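Long-range contacts in GCN5-related N-acetyltransferase (Ralstonia eutropha JMP134, PDB 2Q0Y), which probably transfers acyl groups to an unidentified acceptor, as expected of a GCN5-related N-acetyltransferase, and binds magnesium and zinc ions in the crystal: residues R5-D10 with P46-G51; S52-V57 with I68-I73; G88-L93 with A107-A112; L14-R19 with D38-W43. All blocks are in the same frame, centred on the assembly; numbering follows the deposited sequence.

Interaction 1. Residues R5-D10 with P46-G51; sequences RPLCID and PRLADG. With MG (magnesium ion), chain D.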
loop_
_atom_site.group_PDB
_atom_site.type_symbol
_atom_site.label_atom_id
_atom_site.label_comp_id
_atom_site.label_asym_id
_atom_site.label_seq_id
_atom_site.Cartn_x
_atom_site.Cartn_y
_atom_site.Cartn_z
ATOM N N ARG A 5 24.609 7.536 -7.531
ATOM C CA ARG A 5 24.166 7.704 -8.923
ATOM C C ARG A 5 22.746 7.163 -9.091
ATOM O O ARG A 5 22.289 6.337 -8.306
ATOM C CB ARG A 5 25.110 6.986 -9.897
ATOM C CG ARG A 5 25.128 5.485 -9.764
ATOM C CD ARG A 5 25.827 4.819 -10.943
ATOM N NE ARG A 5 25.948 3.378 -10.763
ATOM C CZ ARG A 5 24.956 2.501 -10.931
ATOM N NH1 ARG A 5 23.750 2.881 -11.338
ATOM N NH2 ARG A 5 25.190 1.215 -10.723
ATOM N N PRO A 6 22.040 7.615 -10.131
ATOM C CA PRO A 6 20.723 7.050 -10.371
ATOM C C PRO A 6 20.825 5.590 -10.820
ATOM O O PRO A 6 21.803 5.190 -11.456
ATOM C CB PRO A 6 20.161 7.885 -11.525
ATOM C CG PRO A 6 21.185 8.849 -11.902
ATOM C CD PRO A 6 22.423 8.647 -11.112
ATOM N N LEU A 7 19.809 4.802 -10.486
ATOM C CA LEU A 7 19.661 3.472 -11.027
ATOM C C LEU A 7 19.523 3.538 -12.521
ATOM O O LEU A 7 18.985 4.519 -13.058
ATOM C CB LEU A 7 18.371 2.849 -10.496
ATOM C CG LEU A 7 18.269 1.974 -9.274
ATOM C CD1 LEU A 7 16.818 1.469 -9.257
ATOM C CD2 LEU A 7 19.234 0.829 -9.269
ATOM N N CYS A 8 19.997 2.503 -13.202
ATOM C CA CYS A 8 19.802 2.371 -14.631
ATOM C C CYS A 8 19.374 0.950 -14.962
ATOM O O CYS A 8 19.321 0.085 -14.087
ATOM C CB CYS A 8 21.074 2.728 -15.387
ATOM S SG CYS A 8 22.399 1.596 -15.152
ATOM N N ILE A 9 19.069 0.702 -16.232
ATOM C CA ILE A 9 18.556 -0.612 -16.623
ATOM C C ILE A 9 19.558 -1.735 -16.347
ATOM O O ILE A 9 19.176 -2.876 -16.111
ATOM C CB ILE A 9 18.075 -0.643 -18.098
ATOM C CG1 ILE A 9 19.226 -0.349 -19.065
ATOM C CG2 ILE A 9 16.947 0.351 -18.305
ATOM C CD1 ILE A 9 18.854 -0.525 -20.538
ATOM N N ASP A 10 20.845 -1.404 -16.335
ATOM C CA ASP A 10 21.874 -2.406 -16.104
ATOM C C ASP A 10 21.977 -2.836 -14.640
ATOM O O ASP A 10 22.763 -3.703 -14.303
ATOM C CB ASP A 10 23.210 -1.873 -16.592
ATOM C CG ASP A 10 23.177 -1.515 -18.072
ATOM O OD1 ASP A 10 22.908 -2.430 -18.889
ATOM O OD2 ASP A 10 23.365 -0.314 -18.400
ATOM N N PRO A 46 10.628 -4.525 -17.018
ATOM C CA PRO A 46 9.971 -3.450 -17.776
ATOM C C PRO A 46 9.828 -2.130 -17.031
ATOM O O PRO A 46 9.674 -1.083 -17.662
ATOM C CB PRO A 46 8.585 -4.023 -18.067
ATOM C CG PRO A 46 8.379 -5.049 -17.017
ATOM C CD PRO A 46 9.702 -5.648 -16.761
ATOM N N ARG A 47 9.855 -2.182 -15.702
ATOM C CA ARG A 47 9.673 -1.004 -14.889
ATOM C C ARG A 47 10.964 -0.210 -14.713
ATOM O O ARG A 47 10.907 0.998 -14.559
ATOM C CB ARG A 47 9.104 -1.407 -13.537
ATOM C CG ARG A 47 7.691 -1.946 -13.675
ATOM C CD ARG A 47 7.137 -2.453 -12.394
ATOM N NE ARG A 47 5.699 -2.695 -12.543
ATOM C CZ ARG A 47 5.163 -3.725 -13.198
ATOM N NH1 ARG A 47 5.922 -4.668 -13.767
ATOM N NH2 ARG A 47 3.840 -3.823 -13.276
ATOM N N LEU A 48 12.116 -0.874 -14.715
ATOM C CA LEU A 48 13.394 -0.157 -14.872
ATOM C C LEU A 48 13.430 0.529 -16.219
ATOM O O LEU A 48 13.870 1.671 -16.326
ATOM C CB LEU A 48 14.610 -1.092 -14.804
ATOM C CG LEU A 48 15.112 -1.502 -13.433
ATOM C CD1 LEU A 48 16.277 -2.460 -13.610
ATOM C CD2 LEU A 48 15.535 -0.299 -12.606
ATOM N N ALA A 49 12.972 -0.190 -17.241
ATOM C CA ALA A 49 12.958 0.301 -18.612
ATOM C C ALA A 49 12.147 1.566 -18.780
ATOM O O ALA A 49 12.597 2.496 -19.444
ATOM C CB ALA A 49 12.423 -0.767 -19.543
ATOM N N ASP A 50 10.962 1.609 -18.182
ATOM C CA ASP A 50 10.065 2.756 -18.355
ATOM C C ASP A 50 10.154 3.785 -17.244
ATOM O O ASP A 50 9.424 4.766 -17.269
ATOM C CB ASP A 50 8.611 2.315 -18.607
ATOM C CG ASP A 50 7.898 1.778 -17.383
ATOM O OD1 ASP A 50 8.377 1.868 -16.231
ATOM O OD2 ASP A 50 6.789 1.251 -17.584
ATOM N N GLY A 51 11.030 3.563 -16.269
ATOM C CA GLY A 51 11.230 4.508 -15.179
ATOM C C GLY A 51 10.236 4.453 -14.047
ATOM O O GLY A 51 10.341 5.236 -13.102
HETATM MG MG MG D . 23.719 1.777 -17.362
#
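Leu7 is the first residue of 5-10 to reach the helix end at 46-51, and it does so with one methyl: its CD1 lies 4.0 Å from CD2 of Leu48, the two side chains crossing at about a right angle. At Cys8 backbone and side chain part company. The carbonyl O turns to the helix and rests 4.0 Å from Leu48 CD1, whereas the side chain leaves on the far side, where SG, placed between the backbone N and the carbonyl carbon (chi1 68°), binds a magnesium ion at 2.6 Å. Ile9 lies at the exposed rim of the contact. Its carbonyl O comes within 3.9 Å of Leu48 CD1, so this single methyl sees two successive carbonyls, while Ile9 CG2 lies 4.0 Å from Ala49 CA; the longer branch, ending in CD1, leads away from the helix. Asp10 turns from Leu48 and supplies a second magnesium ligand, OD2 at 2.4 Å; one more ligand atom comes from outside the two segments. The example illustrates how a short turn can serve two surfaces at once, with apolar groups and carbonyls spread over a leucine and two polar side chains gripping a metal on the other flank. The contact lies at the surface, where strand 2-6 gives way to the turn before helix 12-25. Leu7 also packs on Val15 of that helix and on Val57 of strand 54-60, and Leu48, near the C-terminal end of helix 30-50, reaches Leu12 and Tyr53.

Interaction 2. Residues S52-V57 with I68-I73; sequences SYFGWV and IGLMVI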
loop_
_atom_site.group_PDB
_atom_site.type_symbol
_atom_site.label_atom_id
_atom_site.label_comp_id
_atom_site.label_asym_id
_atom_site.label_seq_id
_atom_site.Cartn_x
_atom_site.Cartn_y
_atom_site.Cartn_z
ATOM N N SER A 52 9.255 3.561 -14.115
ATOM C CA SER A 52 8.280 3.466 -13.033
ATOM C C SER A 52 8.909 2.891 -11.761
ATOM O O SER A 52 8.371 3.074 -10.672
ATOM C CB SER A 52 7.022 2.701 -13.457
ATOM O OG SER A 52 7.303 1.415 -13.915
ATOM N N TYR A 53 10.027 2.165 -11.898
ATOM C CA TYR A 53 10.899 1.851 -10.776
ATOM C C TYR A 53 12.178 2.632 -10.943
ATOM O O TYR A 53 12.918 2.434 -11.915
ATOM C CB TYR A 53 11.212 0.350 -10.709
ATOM C CG TYR A 53 11.979 -0.076 -9.473
ATOM C CD1 TYR A 53 13.349 0.120 -9.364
ATOM C CD2 TYR A 53 11.333 -0.673 -8.398
ATOM C CE1 TYR A 53 14.031 -0.263 -8.218
ATOM C CE2 TYR A 53 12.005 -1.045 -7.258
ATOM C CZ TYR A 53 13.365 -0.859 -7.176
ATOM O OH TYR A 53 14.069 -1.234 -6.055
ATOM N N PHE A 54 12.427 3.526 -9.994
ATOM C CA PHE A 54 13.567 4.411 -10.057
ATOM C C PHE A 54 14.317 4.252 -8.726
ATOM O O PHE A 54 13.896 3.521 -7.842
ATOM C CB PHE A 54 13.117 5.857 -10.322
ATOM C CG PHE A 54 14.259 6.856 -10.364
ATOM C CD1 PHE A 54 15.181 6.849 -11.411
ATOM C CD2 PHE A 54 14.427 7.795 -9.336
ATOM C CE1 PHE A 54 16.254 7.770 -11.444
ATOM C CE2 PHE A 54 15.500 8.707 -9.362
ATOM C CZ PHE A 54 16.412 8.683 -10.422
ATOM N N GLY A 55 15.461 4.894 -8.599
ATOM C CA GLY A 55 16.164 4.878 -7.338
ATOM C C GLY A 55 17.588 5.321 -7.489
ATOM O O GLY A 55 17.970 5.927 -8.510
ATOM N N TRP A 56 18.389 4.972 -6.486
ATOM C CA TRP A 56 19.735 5.485 -6.388
ATOM C C TRP A 56 20.649 4.380 -5.901
ATOM O O TRP A 56 20.221 3.498 -5.138
ATOM C CB TRP A 56 19.774 6.657 -5.402
ATOM C CG TRP A 56 18.780 7.754 -5.676
ATOM C CD1 TRP A 56 17.540 7.912 -5.108
ATOM C CD2 TRP A 56 18.949 8.848 -6.576
ATOM N NE1 TRP A 56 16.926 9.045 -5.612
ATOM C CE2 TRP A 56 17.771 9.629 -6.520
ATOM C CE3 TRP A 56 19.975 9.233 -7.439
ATOM C CZ2 TRP A 56 17.606 10.788 -7.287
ATOM C CZ3 TRP A 56 19.819 10.394 -8.191
ATOM C CH2 TRP A 56 18.644 11.148 -8.117
ATOM N N VAL A 57 21.903 4.439 -6.324
ATOM C CA VAL A 57 22.931 3.478 -5.927
ATOM C C VAL A 57 24.098 4.234 -5.268
ATOM O O VAL A 57 24.546 5.252 -5.786
ATOM C CB VAL A 57 23.426 2.689 -7.158
ATOM C CG1 VAL A 57 24.528 1.729 -6.799
ATOM C CG2 VAL A 57 22.243 1.941 -7.822
ATOM N N ILE A 68 18.559 1.905 -3.187
ATOM C CA ILE A 68 17.196 2.163 -2.755
ATOM C C ILE A 68 16.304 2.243 -3.988
ATOM O O ILE A 68 16.759 2.608 -5.088
ATOM C CB ILE A 68 17.113 3.438 -1.884
ATOM C CG1 ILE A 68 15.780 3.513 -1.114
ATOM C CG2 ILE A 68 17.369 4.694 -2.739
ATOM C CD1 ILE A 68 15.797 4.600 -0.030
ATOM N N GLY A 69 15.046 1.856 -3.808
ATOM C CA GLY A 69 14.058 1.906 -4.881
ATOM C C GLY A 69 12.934 2.861 -4.530
ATOM O O GLY A 69 12.589 3.015 -3.351
ATOM N N LEU A 70 12.334 3.470 -5.549
ATOM C CA LEU A 70 11.182 4.336 -5.354
ATOM C C LEU A 70 10.205 4.248 -6.520
ATOM O O LEU A 70 10.592 4.050 -7.665
ATOM C CB LEU A 70 11.610 5.790 -5.101
ATOM C CG LEU A 70 12.265 6.630 -6.183
ATOM C CD1 LEU A 70 11.244 7.423 -7.046
ATOM C CD2 LEU A 70 13.268 7.616 -5.531
HETATM N N MSE A 71 8.934 4.371 -6.176
HETATM C CA MSE A 71 7.840 4.345 -7.120
HETATM C C MSE A 71 6.846 5.407 -6.713
HETATM O O MSE A 71 6.836 5.855 -5.571
HETATM C CB MSE A 71 7.162 2.979 -7.095
HETATM C CG MSE A 71 8.109 1.812 -7.317
HETATM SE SE MSE A 71 7.165 0.144 -7.074
HETATM C CE MSE A 71 6.372 0.236 -8.621
ATOM N N VAL A 72 6.040 5.832 -7.671
ATOM C CA VAL A 72 4.884 6.677 -7.387
ATOM C C VAL A 72 3.706 5.816 -7.812
ATOM O O VAL A 72 3.538 5.524 -8.998
ATOM C CB VAL A 72 4.941 7.998 -8.153
ATOM C CG1 VAL A 72 3.693 8.838 -7.891
ATOM C CG2 VAL A 72 6.185 8.773 -7.758
ATOM N N ILE A 73 2.932 5.354 -6.840
ATOM C CA ILE A 73 1.856 4.418 -7.113
ATOM C C ILE A 73 0.514 5.116 -7.177
ATOM O O ILE A 73 0.285 6.113 -6.485
ATOM C CB ILE A 73 1.837 3.272 -6.107
ATOM C CG1 ILE A 73 1.550 3.762 -4.698
ATOM C CG2 ILE A 73 3.206 2.562 -6.124
ATOM C CD1 ILE A 73 1.425 2.635 -3.675
HETATM O O HOH W 1 6.417 4.758 -10.277
#
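Two different first torsions bring Phe54 and Leu70 together: CG of Phe54 is anti to the backbone N (chi1 178°), whereas CG of Leu70 stands between its N and carbonyl carbon (chi1 68°). The side chains then lie side by side, with Leu70 CD1 at the edge of the phenyl ring, 3.9 Å from CD2. The other methyl, CD2, reaches Trp56 NE1 at 3.9 Å, and Ile68 CG2 meets the indole edge in its plane. Phe54 CE2 lies over one indole face, toward the rim. Beneath these groups the strands run antiparallel, and Phe54 with Leu70 and Trp56 with Ile68 form hydrogen-bonded pairs, the straightest bond being Phe54 N to Leu70 O (3.0 Å, 170°). Between them comes the non-hydrogen-bonded pair of Gly55 and Gly69, whose CA atoms approach to 4.4 Å. On the face turned away from Phe54, Leu70 and Trp56, Tyr53 OH settles 3.4 Å from Gly69 CA and hydrogen-bonds with Asn92 ND2. Farther on, a water takes over the ladder, donating to Ser52 O and accepting from Val72 N. This hairpin of strands 54-60 and 63-74 sits centrally in the sheet, between strands 2-6 and 86-95; helix 104-118 covers the Trp56 face through Arg111 and Glu115, and helix 30-50 the Tyr53 face.

Interaction 3. Residues G88-L93 with A107-A112; sequences GYILNL and ALMNRA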
loop_
_atom_site.group_PDB
_atom_site.type_symbol
_atom_site.label_atom_id
_atom_site.label_comp_id
_atom_site.label_asym_id
_atom_site.label_seq_id
_atom_site.Cartn_x
_atom_site.Cartn_y
_atom_site.Cartn_z
ATOM N N GLY A 88 3.914 8.236 -2.856
ATOM C CA GLY A 88 5.266 7.728 -3.009
ATOM C C GLY A 88 5.412 6.407 -2.284
ATOM O O GLY A 88 4.748 6.159 -1.269
ATOM N N TYR A 89 6.273 5.544 -2.816
ATOM C CA TYR A 89 6.564 4.258 -2.197
ATOM C C TYR A 89 8.074 4.007 -2.257
ATOM O O TYR A 89 8.682 4.127 -3.321
ATOM C CB TYR A 89 5.781 3.110 -2.870
ATOM C CG TYR A 89 5.990 1.800 -2.140
ATOM C CD1 TYR A 89 5.643 1.686 -0.793
ATOM C CD2 TYR A 89 6.529 0.689 -2.768
ATOM C CE1 TYR A 89 5.848 0.525 -0.090
ATOM C CE2 TYR A 89 6.737 -0.498 -2.055
ATOM C CZ TYR A 89 6.402 -0.568 -0.712
ATOM O OH TYR A 89 6.585 -1.738 0.052
ATOM N N ILE A 90 8.658 3.699 -1.112
ATOM C CA ILE A 90 10.077 3.387 -0.999
ATOM C C ILE A 90 10.211 1.902 -0.705
ATOM O O ILE A 90 9.486 1.357 0.127
ATOM C CB ILE A 90 10.762 4.237 0.111
ATOM C CG1 ILE A 90 10.660 5.721 -0.247
ATOM C CG2 ILE A 90 12.221 3.804 0.321
ATOM C CD1 ILE A 90 11.205 6.654 0.785
ATOM N N LEU A 91 11.139 1.254 -1.396
ATOM C CA LEU A 91 11.370 -0.169 -1.229
ATOM C C LEU A 91 12.811 -0.556 -1.547
ATOM O O LEU A 91 13.562 0.210 -2.173
ATOM C CB LEU A 91 10.401 -1.003 -2.087
ATOM C CG LEU A 91 10.563 -1.005 -3.603
ATOM C CD1 LEU A 91 9.771 -2.135 -4.245
ATOM C CD2 LEU A 91 10.203 0.336 -4.242
ATOM N N ASN A 92 13.182 -1.757 -1.101
ATOM C CA ASN A 92 14.477 -2.358 -1.410
ATOM C C ASN A 92 15.707 -1.574 -0.959
ATOM O O ASN A 92 16.762 -1.671 -1.579
ATOM C CB ASN A 92 14.601 -2.657 -2.913
ATOM C CG ASN A 92 13.614 -3.688 -3.389
ATOM O OD1 ASN A 92 13.206 -4.565 -2.631
ATOM N ND2 ASN A 92 13.219 -3.588 -4.653
ATOM N N LEU A 93 15.598 -0.842 0.150
ATOM C CA LEU A 93 16.783 -0.236 0.764
ATOM C C LEU A 93 17.662 -1.337 1.340
ATOM O O LEU A 93 17.238 -2.084 2.240
ATOM C CB LEU A 93 16.399 0.749 1.872
ATOM C CG LEU A 93 17.602 1.354 2.636
ATOM C CD1 LEU A 93 18.552 2.092 1.709
ATOM C CD2 LEU A 93 17.148 2.273 3.739
ATOM N N ALA A 107 21.395 8.657 3.977
ATOM C CA ALA A 107 21.697 9.404 2.749
ATOM C C ALA A 107 20.805 8.980 1.579
ATOM O O ALA A 107 20.264 9.826 0.862
ATOM C CB ALA A 107 23.139 9.246 2.387
ATOM N N LEU A 108 20.635 7.677 1.394
ATOM C CA LEU A 108 19.739 7.164 0.360
ATOM C C LEU A 108 18.284 7.524 0.641
ATOM O O LEU A 108 17.550 7.896 -0.273
ATOM C CB LEU A 108 19.892 5.650 0.202
ATOM C CG LEU A 108 21.202 5.198 -0.453
ATOM C CD1 LEU A 108 21.348 3.688 -0.428
ATOM C CD2 LEU A 108 21.296 5.700 -1.875
HETATM N N MSE A 109 17.864 7.434 1.900
HETATM C CA MSE A 109 16.516 7.878 2.238
HETATM C C MSE A 109 16.328 9.358 1.918
HETATM O O MSE A 109 15.285 9.755 1.405
HETATM C CB MSE A 109 16.204 7.617 3.700
HETATM C CG MSE A 109 15.953 6.159 4.048
HETATM SE SE MSE A 109 14.274 5.493 3.379
HETATM C CE MSE A 109 13.034 6.606 4.411
ATOM N N ASN A 110 17.326 10.173 2.224
ATOM C CA ASN A 110 17.250 11.597 1.917
ATOM C C ASN A 110 17.105 11.835 0.428
ATOM O O ASN A 110 16.308 12.696 0.010
ATOM C CB ASN A 110 18.494 12.340 2.428
ATOM C CG ASN A 110 18.463 12.594 3.919
ATOM O OD1 ASN A 110 17.411 12.667 4.531
ATOM N ND2 ASN A 110 19.642 12.773 4.502
ATOM N N ARG A 111 17.862 11.085 -0.374
ATOM C CA ARG A 111 17.748 11.198 -1.832
ATOM C C ARG A 111 16.355 10.807 -2.328
ATOM O O ARG A 111 15.805 11.455 -3.218
ATOM C CB ARG A 111 18.771 10.341 -2.572
ATOM C CG ARG A 111 20.173 10.904 -2.623
ATOM C CD ARG A 111 20.444 11.812 -3.867
ATOM N NE ARG A 111 19.621 13.031 -3.929
ATOM C CZ ARG A 111 19.672 14.053 -3.058
ATOM N NH1 ARG A 111 20.516 14.055 -2.018
ATOM N NH2 ARG A 111 18.865 15.100 -3.228
ATOM N N ALA A 112 15.811 9.729 -1.782
ATOM C CA ALA A 112 14.480 9.275 -2.167
ATOM C C ALA A 112 13.420 10.294 -1.798
ATOM O O ALA A 112 12.553 10.620 -2.623
ATOM C CB ALA A 112 14.165 7.922 -1.519
#
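No ring or other flat group takes part where Ile90 and Leu93 meet Leu108, Met109 and Ala112; faces and edges give way to branched and flexible aliphatic groups fitted against one another. Ile90 uses both its branches. CD1, at the tip of the longer one, lies 4.0 Å from Ala112 CB, where the short alanine lets the strand and helix backbones approach, while CG2 touches the selenium of Met109, a selenomethionine, at 4.1 Å. Bends at chi2 (-72°) and chi3 (-65°) curl this side chain back, and its terminal CE comes to rest 4.1 Å from Ile90 CD1. Leu93 divides its methyls between two helix residues: CD1 meets Leu108 CD1 at 3.9 Å, and CD2 meets Met109 CG at 4.1 Å, crossing that chain at about a right angle. Such purely apolar fitting exemplifies the way a helix is laid on a sheet in an alpha/beta fold, here with the segment axes 10.4 Å apart. The contact is buried within the beta-alpha-beta unit of strand 86-95, helix 104-118 and strand 123-127. Leu126 of the last strand touches both Ile90 and Met109, Ile68 of strand 63-74 does likewise, and Trp56 of strand 54-60 packs on Leu108.

Interaction 4. Residues L14-R19 with D38-W43; sequences LVCRHR and DPFRDW. With FMT (formic acid), chain G.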
loop_
_atom_site.group_PDB
_atom_site.type_symbol
_atom_site.label_atom_id
_atom_site.label_comp_id
_atom_site.label_asym_id
_atom_site.label_seq_id
_atom_site.Cartn_x
_atom_site.Cartn_y
_atom_site.Cartn_z
ATOM N N LEU A 14 21.493 -6.167 -9.595
ATOM C CA LEU A 14 21.778 -5.499 -8.322
ATOM C C LEU A 14 20.534 -5.357 -7.463
ATOM O O LEU A 14 20.537 -5.686 -6.265
ATOM C CB LEU A 14 22.372 -4.115 -8.588
ATOM C CG LEU A 14 22.791 -3.260 -7.391
ATOM C CD1 LEU A 14 23.979 -3.885 -6.664
ATOM C CD2 LEU A 14 23.168 -1.860 -7.861
ATOM N N VAL A 15 19.462 -4.868 -8.070
ATOM C CA VAL A 15 18.224 -4.665 -7.336
ATOM C C VAL A 15 17.660 -5.988 -6.825
ATOM O O VAL A 15 17.220 -6.079 -5.671
ATOM C CB VAL A 15 17.166 -3.915 -8.168
ATOM C CG1 VAL A 15 15.856 -3.791 -7.383
ATOM C CG2 VAL A 15 17.661 -2.519 -8.555
ATOM N N CYS A 16 17.686 -7.031 -7.658
ATOM C CA CYS A 16 17.218 -8.351 -7.232
ATOM C C CYS A 16 18.030 -8.904 -6.073
ATOM O O CYS A 16 17.478 -9.519 -5.176
ATOM C CB CYS A 16 17.257 -9.339 -8.394
ATOM S SG CYS A 16 16.142 -8.890 -9.757
ATOM N N ARG A 17 19.341 -8.682 -6.104
ATOM C CA ARG A 17 20.233 -9.111 -5.013
ATOM C C ARG A 17 19.921 -8.371 -3.722
ATOM O O ARG A 17 19.901 -8.981 -2.635
ATOM C CB ARG A 17 21.710 -8.884 -5.375
ATOM C CG ARG A 17 22.342 -9.963 -6.227
ATOM C CD ARG A 17 23.810 -9.598 -6.643
ATOM N NE ARG A 17 24.749 -9.565 -5.518
ATOM C CZ ARG A 17 25.657 -10.512 -5.268
ATOM N N HIS A 18 19.707 -7.060 -3.835
ATOM C CA HIS A 18 19.362 -6.231 -2.686
ATOM C C HIS A 18 18.051 -6.672 -2.025
ATOM O O HIS A 18 17.961 -6.808 -0.804
ATOM C CB HIS A 18 19.250 -4.760 -3.091
ATOM C CG HIS A 18 20.567 -4.089 -3.330
ATOM N ND1 HIS A 18 20.653 -2.799 -3.798
ATOM C CD2 HIS A 18 21.841 -4.523 -3.165
ATOM C CE1 HIS A 18 21.925 -2.461 -3.904
ATOM N NE2 HIS A 18 22.668 -3.487 -3.525
ATOM N N ARG A 19 17.034 -6.889 -2.848
ATOM C CA ARG A 19 15.750 -7.333 -2.347
ATOM C C ARG A 19 15.887 -8.641 -1.578
ATOM O O ARG A 19 15.372 -8.763 -0.472
ATOM C CB ARG A 19 14.753 -7.483 -3.492
ATOM C CG ARG A 19 13.329 -7.823 -3.060
ATOM C CD ARG A 19 12.359 -7.646 -4.194
ATOM N NE ARG A 19 10.959 -7.851 -3.816
ATOM C CZ ARG A 19 10.184 -6.946 -3.223
ATOM N NH1 ARG A 19 10.669 -5.770 -2.849
ATOM N NH2 ARG A 19 8.933 -7.236 -2.946
ATOM N N ASP A 38 12.358 -15.304 -9.666
ATOM C CA ASP A 38 12.065 -15.089 -11.090
ATOM C C ASP A 38 10.849 -14.165 -11.318
ATOM O O ASP A 38 10.914 -13.256 -12.148
ATOM C CB ASP A 38 11.958 -16.426 -11.841
ATOM C CG ASP A 38 13.291 -17.182 -11.893
ATOM O OD1 ASP A 38 14.366 -16.552 -11.743
ATOM O OD2 ASP A 38 13.265 -18.419 -12.075
ATOM N N PRO A 39 9.731 -14.391 -10.600
ATOM C CA PRO A 39 8.612 -13.429 -10.675
ATOM C C PRO A 39 9.016 -11.960 -10.425
ATOM O O PRO A 39 8.638 -11.062 -11.192
ATOM C CB PRO A 39 7.641 -13.953 -9.617
ATOM C CG PRO A 39 7.863 -15.429 -9.629
ATOM C CD PRO A 39 9.370 -15.574 -9.790
ATOM N N PHE A 40 9.823 -11.713 -9.401
ATOM C CA PHE A 40 10.276 -10.342 -9.148
ATOM C C PHE A 40 11.139 -9.765 -10.279
ATOM O O PHE A 40 10.955 -8.624 -10.686
ATOM C CB PHE A 40 11.004 -10.187 -7.799
ATOM C CG PHE A 40 11.480 -8.797 -7.586
ATOM C CD1 PHE A 40 10.592 -7.815 -7.227
ATOM C CD2 PHE A 40 12.793 -8.439 -7.860
ATOM C CE1 PHE A 40 11.002 -6.493 -7.110
ATOM C CE2 PHE A 40 13.211 -7.113 -7.716
ATOM C CZ PHE A 40 12.314 -6.152 -7.340
ATOM N N ARG A 41 12.092 -10.548 -10.776
ATOM C CA ARG A 41 12.954 -10.086 -11.871
ATOM C C ARG A 41 12.120 -9.731 -13.098
ATOM O O ARG A 41 12.344 -8.697 -13.731
ATOM C CB ARG A 41 13.974 -11.165 -12.226
ATOM C CG ARG A 41 15.005 -10.789 -13.273
ATOM C CD ARG A 41 16.030 -11.905 -13.373
ATOM N NE ARG A 41 17.236 -11.548 -14.118
ATOM C CZ ARG A 41 18.423 -11.212 -13.590
ATOM N NH1 ARG A 41 18.622 -11.145 -12.269
ATOM N NH2 ARG A 41 19.433 -10.931 -14.414
ATOM N N ASP A 42 11.156 -10.587 -13.422
ATOM C CA ASP A 42 10.285 -10.377 -14.585
ATOM C C ASP A 42 9.400 -9.149 -14.415
ATOM O O ASP A 42 9.125 -8.443 -15.381
ATOM C CB ASP A 42 9.416 -11.617 -14.857
ATOM C CG ASP A 42 10.241 -12.849 -15.250
ATOM O OD1 ASP A 42 11.452 -12.735 -15.521
ATOM O OD2 ASP A 42 9.667 -13.956 -15.284
ATOM N N TRP A 43 8.999 -8.880 -13.179
ATOM C CA TRP A 43 8.224 -7.694 -12.830
ATOM C C TRP A 43 9.098 -6.443 -12.982
ATOM O O TRP A 43 8.633 -5.419 -13.477
ATOM C CB TRP A 43 7.711 -7.806 -11.391
ATOM C CG TRP A 43 7.001 -6.589 -10.852
ATOM C CD1 TRP A 43 5.662 -6.314 -10.927
ATOM C CD2 TRP A 43 7.593 -5.499 -10.132
ATOM N NE1 TRP A 43 5.389 -5.123 -10.309
ATOM C CE2 TRP A 43 6.553 -4.591 -9.825
ATOM C CE3 TRP A 43 8.894 -5.194 -9.740
ATOM C CZ2 TRP A 43 6.779 -3.422 -9.144
ATOM C CZ3 TRP A 43 9.127 -4.019 -9.077
ATOM C CH2 TRP A 43 8.080 -3.142 -8.783
HETATM C C FMT G . 8.264 -4.243 -1.502
HETATM O O1 FMT G . 7.241 -4.805 -1.780
HETATM O O2 FMT G . 8.956 -4.656 -0.606
#
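A pair of helices, 12-25 and 30-50, meets here through the aromatic ring of Phe40, which receives Arg19 over one face and Cys16 and Val15 at its edge. Arg19 CD stands 3.3 Å from the ring centroid, nearly on the ring normal, as a CH-pi contact. Beyond it the guanidinium lies flat against the same ring, planes 13° apart and centres separated by 4.6 Å. An extended chain, with CG anti to the backbone N (chi1 -175°), carries CD over the ring centre and NE over the ring near CD1. At the ring's edge Cys16 SG makes a sulfur-aromatic contact, 3.9 Å from Phe40 CD2; the same sulfur also touches Arg41 CB at 4.0 Å. Val15 CG1 meets the ring tip, CZ, at 4.3 Å. The two segments run roughly antiparallel, at 139°, in the helical layer that covers the Tyr53 face of the GNAT-type sheet. From this stack the guanidinium tip serves several acceptors: NH2 gives a nearly straight bond to O1 of a formic acid, probably from the crystallisation liquor, at 3.2 Å, and NH1 a weak one to its O2 at 3.0 Å. NH1 also bonds to Asn92 OD1 on strand 86-95, and NH2 to Pro77 O of the second subunit, whose Pro76 packs on Phe40.

How the interactions relate
From the N terminus, interaction 1 opens first, at the end of strand 2-6, and closes only at the end of helix 30-50. Interaction 4 is nested in that loop, pairing the two helices it contains. Interaction 2 follows in series, closing the hairpin of strands 54-60 and 63-74, and interaction 3 then joins strand 86-95 to helix 104-118. No contacts cross along the chain, yet they mesh in space. Backbone bonds from Arg5 and Leu7 to Val57 and Gly55 link interactions 1 and 2; bonds between strands 63-74 and 86-95 link 2 and 3. Helix 104-118 and the helices of interaction 4 lie on opposite faces of the sheet, and strand 86-95 touches both.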